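Local coordinates for protein transcriptional regulator AcuR (Rhodobacter sphaeroides 2.4.1, PDB 3BRU) that represses transcription of its own operon, probably by binding two operator sequences in the promoter as a TetR-family helix-turn-helix regulator, at residues 30-35 and 68-73; 109-114 and 187-192; 161-166 and 179-184. All coordinates share one frame; numbering follows the deposited sequence.

Contact 1 of 3, residues 30-35 and 68-73; sequences LAHQSL and YHYFRN
Y70 meets H32 through its ring, at the last turn of helix 64-70 where that helix faces the start of helix 31-45. The imidazole of H32 brings its CD2 edge over one face of the phenol, a T-shaped (edge-to-face) pair with centroids 5.1 Å apart and planes at 59°. CD2 lies off-centre on that face, 3.9 Å from Y70 CD1, while the CB of H32 sits more squarely above the same ring in a CH-pi contact, 4.3 Å from its centroid. H32 can lie this way because CG is anti to the backbone N (chi1 -171°), which carries the imidazole out toward helix 64-70. H69 CD2 covers the opposite face of Y70, which is therefore held between two histidines. The hydroxyl has a polar partner too: one water lies 2.8 Å from Y70 OH and accepts a hydrogen bond from the backbone N of H32 (3.0 Å), in the first turn of helix 31-45. Tyrosine thus serves twice, with a flat face for packing and a tip for water.

Helix 64-70 belongs to the predicted helix-turn-helix motif and probably corresponds to the recognition helix, as in other TetR-type domains; this contact packs its C-terminal end on helix 31-45, the first helix of the DNA-binding domain.

F71, next along, has left helical geometry and turns inward. Its CZ comes 4.0 Å from H32 CD2, the two rings meeting rim to rim. L35 CD1 touches the edge of the phenyl at CE2, also 4.0 Å away, near the ring plane; leucine suits this buried place, since its side chain also packs on I56 and L57 of helix 53-60. The rings of F67 and F77 gather round F71, and Y70 CB rests over the centre of one of its faces.

Contact 2 of 3, residues 109-114 and 187-192; sequences RLFTRM and IGWEGA
W189 offers one face of its indole to F111 and T112, joining helix 104-120 to helix 178-199 inside the all-helical C-terminal domain of this TetR-family repressor. The aromatic part of the contact is oblique: the F111 and indole planes stand at 58°, neither stacked nor edge-to-face. F111 CZ approaches W189 NE1 to 3.6 Å, and CE2 of the same phenyl lies over the indole face, offset toward its NE1-CE2 rim. With its CG anti to the backbone N (chi1 -179°), W189 extends toward helix 104-120; a large, flat residue is well suited to bridge backbones whose nearest CA atoms, those of T112 and W189, are 8.9 Å apart. L205 and F208 of helix 203-212 also pack on the indole, and F185 and W186 add their rings nearby.

The aliphatic part is a CH-pi contact from T112. Its CG2 sits over the six-membered ring, on the face that F111 also covers, 4.0 Å from the centroid, and T112 CB is 3.8 Å from W189 CH2. Threonine fits because its two branches divide the work: the methyl meets the indole, while OG1 donates to the carbonyl oxygen R109 O at 3.1 Å, tilted 34° from the carbonyl plane.

Contact 3 of 3, residues 161-166 and 179-184; sequences QLFREA and DALAEA
F163 drives its ring edge against the backbone of helix 178-199 between L181 and A182. CE2 comes 3.4 Å from the backbone N of A182, which lies near the plane of the phenyl, so the ring meets that turn of the helix edge-on. A182 suits the spot because a methyl is its whole side chain: the phenyl can approach the main chain closely and still touch A182 CB, 4.0 Å from F163 CE2. The torsion chi1 of -65°, with CG anti to the carbonyl carbon, swings the ring of F163 toward this partner helix.

L181 covers one face of the phenyl. Its CD2 stands over the centre of that face, 4.3 Å from the ring centroid and close to the normal, a well-centred CH-pi contact. L181 CB also touches the ring at CE2.

Helices 143-167 and 178-199 are successive helices of the TetR C-terminal domain that cross obliquely, their local axes at 129° to each other and 9.2 Å apart at closest approach. F163 lies between the two helices and also packs on L108 of helix 104-120, while L181 touches T211 of the second subunit, so helix 178-199 also faces that subunit.

At the solvent-facing margin, R164 bends at chi3 and directs NH1 toward D179. NH1 to OD1 of that aspartate is 4.1 Å, beyond a salt bridge, with guanidinium and carboxylate planes turned 52° apart; any attraction between the charges is probably modest. Long and polar, R164 can run along this margin while its side chain also touches P178.

In the fold
From the N terminus, contact 1 closes first: the chain leaves helix 31-45, passes through helix 53-60 and returns with helix 64-70, all within the DNA-binding domain. That loop is complete before helix 104-120 opens contact 2, whose partner lies 73 residues on in helix 178-199. Contact 3 is nested inside this larger loop, pairing helix 143-167 with an earlier part of helix 178-199 across a short connection. Helix 178-199 thus ties both C-terminal contacts together, their centres about 14 Å apart, and both touch the second subunit. Contact 1 lies on the other side of the chain's centre, its centre about 31 Å from that of contact 2 and about 38 Å from that of contact 3.

Contact 1 of 3, residues 30-35 and 68-73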
loop_
_atom_site.group_PDB
_atom_site.type_symbol
_atom_site.label_atom_id
_atom_site.label_comp_id
_atom_site.label_asym_id
_atom_site.label_seq_id
_atom_site.Cartn_x
_atom_site.Cartn_y
_atom_site.Cartn_z
ATOM N N LEU A 30 28.851 -11.182 -15.737
ATOM C CA LEU A 30 27.736 -11.118 -14.788
ATOM C C LEU A 30 27.113 -9.702 -14.618
ATOM O O LEU A 30 26.274 -9.520 -13.757
ATOM C CB LEU A 30 28.157 -11.713 -13.422
ATOM C CG LEU A 30 28.361 -13.241 -13.243
ATOM C CD1 LEU A 30 29.026 -13.585 -11.919
ATOM C CD2 LEU A 30 27.059 -14.024 -13.370
ATOM N N ALA A 31 27.525 -8.719 -15.428
ATOM C CA ALA A 31 27.164 -7.310 -15.182
ATOM C C ALA A 31 25.648 -7.049 -15.177
ATOM O O ALA A 31 25.154 -6.378 -14.246
ATOM C CB ALA A 31 27.889 -6.350 -16.123
ATOM N N HIS A 32 24.925 -7.564 -16.186
ATOM C CA HIS A 32 23.478 -7.441 -16.245
ATOM C C HIS A 32 22.751 -8.098 -15.065
ATOM O O HIS A 32 21.896 -7.440 -14.439
ATOM C CB HIS A 32 22.944 -8.035 -17.521
ATOM C CG HIS A 32 21.489 -7.768 -17.754
ATOM N ND1 HIS A 32 20.513 -8.712 -17.519
ATOM C CD2 HIS A 32 20.845 -6.667 -18.211
ATOM C CE1 HIS A 32 19.332 -8.204 -17.826
ATOM N NE2 HIS A 32 19.508 -6.969 -18.256
ATOM N N GLN A 33 23.044 -9.374 -14.751
ATOM C CA GLN A 33 22.386 -9.933 -13.572
ATOM C C GLN A 33 22.687 -9.173 -12.297
ATOM O O GLN A 33 21.807 -9.072 -11.468
ATOM C CB GLN A 33 22.450 -11.462 -13.394
ATOM C CG GLN A 33 23.595 -12.136 -12.652
ATOM C CD GLN A 33 23.741 -11.922 -11.138
ATOM O OE1 GLN A 33 24.859 -11.923 -10.661
ATOM N NE2 GLN A 33 22.659 -11.780 -10.394
ATOM N N SER A 34 23.902 -8.650 -12.141
ATOM C CA SER A 34 24.284 -7.948 -10.928
ATOM C C SER A 34 23.438 -6.690 -10.787
ATOM O O SER A 34 23.011 -6.356 -9.677
ATOM C CB SER A 34 25.753 -7.526 -10.942
ATOM O OG SER A 34 26.577 -8.646 -11.061
ATOM N N LEU A 35 23.238 -5.987 -11.905
ATOM C CA LEU A 35 22.455 -4.746 -11.953
ATOM C C LEU A 35 21.008 -5.029 -11.567
ATOM O O LEU A 35 20.480 -4.382 -10.658
ATOM C CB LEU A 35 22.554 -4.081 -13.318
ATOM C CG LEU A 35 23.912 -3.416 -13.578
ATOM C CD1 LEU A 35 24.017 -2.895 -15.022
ATOM C CD2 LEU A 35 24.294 -2.315 -12.546
ATOM N N TYR A 68 25.229 1.920 -18.620
ATOM C CA TYR A 68 24.700 2.646 -19.806
ATOM C C TYR A 68 24.744 1.844 -21.088
ATOM O O TYR A 68 24.074 2.180 -22.048
ATOM C CB TYR A 68 25.258 4.077 -19.950
ATOM C CG TYR A 68 24.712 4.958 -18.844
ATOM C CD1 TYR A 68 23.342 5.266 -18.777
ATOM C CD2 TYR A 68 25.543 5.405 -17.812
ATOM C CE1 TYR A 68 22.830 6.029 -17.734
ATOM C CE2 TYR A 68 25.046 6.174 -16.764
ATOM C CZ TYR A 68 23.696 6.494 -16.729
ATOM O OH TYR A 68 23.224 7.269 -15.680
ATOM N N HIS A 69 25.487 0.747 -21.071
ATOM C CA HIS A 69 25.446 -0.217 -22.147
ATOM C C HIS A 69 24.047 -0.807 -22.289
ATOM O O HIS A 69 23.550 -0.988 -23.402
ATOM C CB HIS A 69 26.445 -1.338 -21.870
ATOM C CG HIS A 69 26.515 -2.366 -22.961
ATOM N ND1 HIS A 69 27.064 -2.098 -24.200
ATOM C CD2 HIS A 69 26.110 -3.660 -23.001
ATOM C CE1 HIS A 69 27.004 -3.186 -24.952
ATOM N NE2 HIS A 69 26.427 -4.146 -24.250
ATOM N N TYR A 70 23.419 -1.100 -21.151
ATOM C CA TYR A 70 22.164 -1.803 -21.095
ATOM C C TYR A 70 20.970 -0.877 -20.943
ATOM O O TYR A 70 19.902 -1.179 -21.450
ATOM C CB TYR A 70 22.205 -2.816 -19.944
ATOM C CG TYR A 70 23.126 -4.004 -20.202
ATOM C CD1 TYR A 70 22.811 -4.968 -21.174
ATOM C CD2 TYR A 70 24.316 -4.163 -19.490
ATOM C CE1 TYR A 70 23.659 -6.071 -21.411
ATOM C CE2 TYR A 70 25.173 -5.237 -19.733
ATOM C CZ TYR A 70 24.833 -6.194 -20.685
ATOM O OH TYR A 70 25.657 -7.256 -20.913
ATOM N N PHE A 71 21.114 0.228 -20.224
ATOM C CA PHE A 71 19.932 1.040 -19.873
ATOM C C PHE A 71 20.204 2.466 -20.242
ATOM O O PHE A 71 21.342 2.919 -20.096
ATOM C CB PHE A 71 19.602 0.915 -18.376
ATOM C CG PHE A 71 19.500 -0.524 -17.902
ATOM C CD1 PHE A 71 18.467 -1.351 -18.351
ATOM C CD2 PHE A 71 20.465 -1.057 -17.046
ATOM C CE1 PHE A 71 18.389 -2.663 -17.930
ATOM C CE2 PHE A 71 20.387 -2.365 -16.622
ATOM C CZ PHE A 71 19.348 -3.169 -17.053
ATOM N N ARG A 72 19.218 3.180 -20.777
ATOM C CA ARG A 72 19.576 4.533 -21.179
ATOM C C ARG A 72 19.590 5.503 -20.028
ATOM O O ARG A 72 20.330 6.469 -20.048
ATOM C CB ARG A 72 18.878 5.082 -22.432
ATOM C CG ARG A 72 17.533 4.591 -22.766
ATOM C CD ARG A 72 17.007 5.536 -23.863
ATOM N NE ARG A 72 15.804 5.040 -24.537
ATOM C CZ ARG A 72 14.607 4.892 -23.959
ATOM N NH1 ARG A 72 14.423 5.180 -22.666
ATOM N NH2 ARG A 72 13.588 4.441 -24.679
ATOM N N ASN A 73 18.812 5.194 -19.009
ATOM C CA ASN A 73 18.711 6.004 -17.796
ATOM C C ASN A 73 18.028 5.196 -16.688
ATOM O O ASN A 73 17.595 4.048 -16.912
ATOM C CB ASN A 73 17.931 7.309 -18.064
ATOM C CG ASN A 73 16.656 7.095 -18.905
ATOM O OD1 ASN A 73 15.961 6.078 -18.813
ATOM N ND2 ASN A 73 16.360 8.059 -19.739
HETATM O O HOH W 1 26.220 -8.816 -18.642
#

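Contact 2 of 3, residues 109-114 and 187-192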
loop_
_atom_site.group_PDB
_atom_site.type_symbol
_atom_site.label_atom_id
_atom_site.label_comp_id
_atom_site.label_asym_id
_atom_site.label_seq_id
_atom_site.Cartn_x
_atom_site.Cartn_y
_atom_site.Cartn_z
ATOM N N ARG A 109 -3.826 -20.445 -0.235
ATOM C CA ARG A 109 -3.192 -20.476 1.090
ATOM C C ARG A 109 -1.716 -20.845 0.998
ATOM O O ARG A 109 -0.915 -20.291 1.734
ATOM C CB ARG A 109 -3.919 -21.441 2.021
ATOM C CG ARG A 109 -5.320 -20.934 2.398
ATOM C CD ARG A 109 -6.032 -21.841 3.436
ATOM N NE ARG A 109 -7.113 -22.651 2.839
ATOM C CZ ARG A 109 -7.059 -23.967 2.579
ATOM N NH1 ARG A 109 -8.114 -24.582 2.039
ATOM N NH2 ARG A 109 -5.958 -24.686 2.848
ATOM N N LEU A 110 -1.357 -21.748 0.073
ATOM C CA LEU A 110 0.054 -22.058 -0.188
ATOM C C LEU A 110 0.852 -20.833 -0.664
ATOM O O LEU A 110 1.918 -20.567 -0.149
ATOM C CB LEU A 110 0.211 -23.241 -1.154
ATOM C CG LEU A 110 1.662 -23.603 -1.512
ATOM C CD1 LEU A 110 2.489 -24.156 -0.302
ATOM C CD2 LEU A 110 1.671 -24.593 -2.622
ATOM N N PHE A 111 0.316 -20.086 -1.627
ATOM C CA PHE A 111 0.949 -18.865 -2.110
ATOM C C PHE A 111 1.258 -17.863 -1.000
ATOM O O PHE A 111 2.378 -17.340 -0.919
ATOM C CB PHE A 111 0.132 -18.184 -3.215
ATOM C CG PHE A 111 0.466 -16.719 -3.360
ATOM C CD1 PHE A 111 1.640 -16.323 -3.980
ATOM C CD2 PHE A 111 -0.367 -15.742 -2.815
ATOM C CE1 PHE A 111 1.972 -14.987 -4.069
ATOM C CE2 PHE A 111 -0.051 -14.409 -2.899
ATOM C CZ PHE A 111 1.114 -14.021 -3.522
ATOM N N THR A 112 0.280 -17.589 -0.154
ATOM C CA THR A 112 0.459 -16.633 0.961
ATOM C C THR A 112 1.427 -17.116 2.044
ATOM O O THR A 112 2.117 -16.321 2.678
ATOM C CB THR A 112 -0.882 -16.188 1.613
ATOM O OG1 THR A 112 -1.526 -17.315 2.203
ATOM C CG2 THR A 112 -1.787 -15.551 0.595
ATOM N N ARG A 113 1.477 -18.423 2.218
ATOM C CA ARG A 113 2.415 -19.077 3.102
ATOM C C ARG A 113 3.866 -18.937 2.601
ATOM O O ARG A 113 4.754 -18.539 3.357
ATOM C CB ARG A 113 1.973 -20.527 3.251
ATOM C CG ARG A 113 2.726 -21.343 4.274
ATOM C CD ARG A 113 1.822 -22.458 4.818
ATOM N NE ARG A 113 2.382 -23.212 5.949
ATOM C CZ ARG A 113 3.368 -22.819 6.775
ATOM N NH1 ARG A 113 3.777 -23.650 7.743
ATOM N NH2 ARG A 113 3.965 -21.627 6.646
HETATM N N MSE A 114 4.071 -19.255 1.327
HETATM C CA MSE A 114 5.315 -19.060 0.576
HETATM C C MSE A 114 5.828 -17.633 0.506
HETATM O O MSE A 114 7.023 -17.394 0.697
HETATM C CB MSE A 114 5.147 -19.558 -0.857
HETATM C CG MSE A 114 4.995 -21.057 -0.948
HETATM SE SE MSE A 114 5.092 -21.797 -2.757
HETATM C CE MSE A 114 3.996 -20.506 -3.712
ATOM N N ILE A 187 -5.823 -6.025 -3.837
ATOM C CA ILE A 187 -5.900 -4.761 -3.072
ATOM C C ILE A 187 -5.467 -5.023 -1.605
ATOM O O ILE A 187 -4.599 -4.347 -1.069
ATOM C CB ILE A 187 -7.344 -4.137 -3.057
ATOM C CG1 ILE A 187 -7.772 -3.572 -4.423
ATOM C CG2 ILE A 187 -7.487 -3.114 -1.902
ATOM C CD1 ILE A 187 -9.264 -3.190 -4.500
ATOM N N GLY A 188 -6.070 -6.017 -0.973
ATOM C CA GLY A 188 -5.817 -6.273 0.439
ATOM C C GLY A 188 -4.449 -6.839 0.739
ATOM O O GLY A 188 -3.805 -6.443 1.731
ATOM N N TRP A 189 -3.993 -7.749 -0.123
ATOM C CA TRP A 189 -2.658 -8.372 0.035
ATOM C C TRP A 189 -1.480 -7.410 -0.092
ATOM O O TRP A 189 -0.525 -7.506 0.617
ATOM C CB TRP A 189 -2.523 -9.522 -0.950
ATOM C CG TRP A 189 -1.257 -10.256 -0.882
ATOM C CD1 TRP A 189 -0.294 -10.286 -1.834
ATOM C CD2 TRP A 189 -0.798 -11.079 0.191
ATOM N NE1 TRP A 189 0.749 -11.097 -1.433
ATOM C CE2 TRP A 189 0.466 -11.589 -0.185
ATOM C CE3 TRP A 189 -1.315 -11.413 1.455
ATOM C CZ2 TRP A 189 1.216 -12.446 0.647
ATOM C CZ3 TRP A 189 -0.568 -12.266 2.285
ATOM C CH2 TRP A 189 0.684 -12.767 1.872
ATOM N N GLU A 190 -1.563 -6.470 -1.016
ATOM C CA GLU A 190 -0.552 -5.415 -1.108
ATOM C C GLU A 190 -0.523 -4.510 0.143
ATOM O O GLU A 190 0.553 -4.019 0.537
ATOM C CB GLU A 190 -0.752 -4.576 -2.384
ATOM C CG GLU A 190 -0.350 -5.265 -3.680
ATOM C CD GLU A 190 1.167 -5.548 -3.805
ATOM O OE1 GLU A 190 2.005 -4.884 -3.125
ATOM O OE2 GLU A 190 1.531 -6.459 -4.585
ATOM N N GLY A 191 -1.690 -4.299 0.761
ATOM C CA GLY A 191 -1.793 -3.479 1.962
ATOM C C GLY A 191 -1.310 -4.224 3.183
ATOM O O GLY A 191 -0.778 -3.612 4.125
ATOM N N ALA A 192 -1.525 -5.550 3.195
ATOM C CA ALA A 192 -0.962 -6.437 4.233
ATOM C C ALA A 192 0.588 -6.461 4.167
ATOM O O ALA A 192 1.258 -6.364 5.189
ATOM C CB ALA A 192 -1.552 -7.838 4.123
#

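Contact 3 of 3, residues 161-166 and 179-184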
loop_
_atom_site.group_PDB
_atom_site.type_symbol
_atom_site.label_atom_id
_atom_site.label_comp_id
_atom_site.label_asym_id
_atom_site.label_seq_id
_atom_site.Cartn_x
_atom_site.Cartn_y
_atom_site.Cartn_z
ATOM N N GLN A 161 -9.253 -16.840 -12.186
ATOM C CA GLN A 161 -9.322 -18.180 -12.778
ATOM C C GLN A 161 -9.285 -19.238 -11.660
ATOM O O GLN A 161 -10.066 -20.172 -11.676
ATOM C CB GLN A 161 -8.212 -18.379 -13.789
ATOM C CG GLN A 161 -8.251 -19.711 -14.519
ATOM C CD GLN A 161 -6.871 -20.099 -15.084
ATOM O OE1 GLN A 161 -5.922 -19.286 -15.088
ATOM N NE2 GLN A 161 -6.751 -21.346 -15.556
ATOM N N LEU A 162 -8.419 -19.032 -10.661
ATOM C CA LEU A 162 -8.378 -19.863 -9.463
ATOM C C LEU A 162 -9.742 -19.913 -8.779
ATOM O O LEU A 162 -10.243 -21.012 -8.462
ATOM C CB LEU A 162 -7.326 -19.340 -8.486
ATOM C CG LEU A 162 -6.995 -20.226 -7.284
ATOM C CD1 LEU A 162 -6.833 -21.666 -7.750
ATOM C CD2 LEU A 162 -5.697 -19.774 -6.603
ATOM N N PHE A 163 -10.324 -18.721 -8.566
ATOM C CA PHE A 163 -11.659 -18.588 -7.991
ATOM C C PHE A 163 -12.765 -19.243 -8.843
ATOM O O PHE A 163 -13.692 -19.796 -8.272
ATOM C CB PHE A 163 -12.027 -17.124 -7.646
ATOM C CG PHE A 163 -11.171 -16.503 -6.563
ATOM C CD1 PHE A 163 -10.670 -17.264 -5.505
ATOM C CD2 PHE A 163 -10.884 -15.136 -6.577
ATOM C CE1 PHE A 163 -9.858 -16.666 -4.498
ATOM C CE2 PHE A 163 -10.103 -14.543 -5.572
ATOM C CZ PHE A 163 -9.582 -15.309 -4.532
ATOM N N ARG A 164 -12.698 -19.165 -10.175
ATOM C CA ARG A 164 -13.662 -19.897 -11.016
ATOM C C ARG A 164 -13.561 -21.401 -10.821
ATOM O O ARG A 164 -14.570 -22.086 -10.806
ATOM C CB ARG A 164 -13.520 -19.563 -12.497
ATOM C CG ARG A 164 -14.241 -18.318 -12.888
ATOM C CD ARG A 164 -14.330 -18.131 -14.411
ATOM N NE ARG A 164 -12.992 -17.952 -14.977
ATOM C CZ ARG A 164 -12.316 -16.804 -14.998
ATOM N NH1 ARG A 164 -12.877 -15.679 -14.514
ATOM N NH2 ARG A 164 -11.079 -16.800 -15.506
ATOM N N GLU A 165 -12.349 -21.920 -10.664
ATOM C CA GLU A 165 -12.175 -23.332 -10.335
ATOM C C GLU A 165 -12.656 -23.687 -8.928
ATOM O O GLU A 165 -13.166 -24.788 -8.712
ATOM C CB GLU A 165 -10.726 -23.743 -10.514
ATOM C CG GLU A 165 -10.251 -23.552 -11.928
ATOM C CD GLU A 165 -8.726 -23.573 -12.059
ATOM O OE1 GLU A 165 -8.031 -23.888 -11.048
ATOM O OE2 GLU A 165 -8.221 -23.279 -13.181
ATOM N N ALA A 166 -12.485 -22.766 -7.969
ATOM C CA ALA A 166 -13.061 -22.933 -6.630
ATOM C C ALA A 166 -14.589 -22.985 -6.678
ATOM O O ALA A 166 -15.182 -23.738 -5.914
ATOM C CB ALA A 166 -12.580 -21.865 -5.669
ATOM N N ASP A 179 -14.005 -12.293 -10.373
ATOM C CA ASP A 179 -13.154 -11.149 -10.733
ATOM C C ASP A 179 -13.064 -10.084 -9.634
ATOM O O ASP A 179 -11.982 -9.514 -9.412
ATOM C CB ASP A 179 -13.647 -10.491 -12.011
ATOM C CG ASP A 179 -13.467 -11.369 -13.215
ATOM O OD1 ASP A 179 -12.297 -11.777 -13.485
ATOM O OD2 ASP A 179 -14.496 -11.635 -13.892
ATOM N N ALA A 180 -14.206 -9.801 -8.994
ATOM C CA ALA A 180 -14.302 -8.820 -7.894
ATOM C C ALA A 180 -13.529 -9.296 -6.668
ATOM O O ALA A 180 -12.792 -8.548 -6.006
ATOM C CB ALA A 180 -15.795 -8.537 -7.530
ATOM N N LEU A 181 -13.673 -10.573 -6.392
ATOM C CA LEU A 181 -12.941 -11.175 -5.287
ATOM C C LEU A 181 -11.410 -11.197 -5.551
ATOM O O LEU A 181 -10.609 -10.862 -4.661
ATOM C CB LEU A 181 -13.505 -12.558 -5.026
ATOM C CG LEU A 181 -13.321 -13.025 -3.590
ATOM C CD1 LEU A 181 -14.021 -12.088 -2.631
ATOM C CD2 LEU A 181 -13.829 -14.453 -3.489
ATOM N N ALA A 182 -11.017 -11.500 -6.787
ATOM C CA ALA A 182 -9.597 -11.473 -7.174
ATOM C C ALA A 182 -9.010 -10.071 -7.005
ATOM O O ALA A 182 -7.873 -9.931 -6.581
ATOM C CB ALA A 182 -9.409 -11.965 -8.612
ATOM N N GLU A 183 -9.795 -9.037 -7.363
ATOM C CA GLU A 183 -9.353 -7.692 -7.236
ATOM C C GLU A 183 -9.280 -7.327 -5.763
ATOM O O GLU A 183 -8.298 -6.723 -5.329
ATOM C CB GLU A 183 -10.250 -6.711 -8.002
ATOM C CG GLU A 183 -9.664 -5.296 -7.956
ATOM C CD GLU A 183 -10.502 -4.252 -8.662
ATOM O OE1 GLU A 183 -11.660 -4.564 -9.031
ATOM O OE2 GLU A 183 -10.010 -3.109 -8.829
ATOM N N ALA A 184 -10.308 -7.670 -4.991
ATOM C CA ALA A 184 -10.246 -7.400 -3.559
ATOM C C ALA A 184 -9.076 -8.132 -2.886
ATOM O O ALA A 184 -8.405 -7.514 -2.075
ATOM C CB ALA A 184 -11.549 -7.709 -2.869
#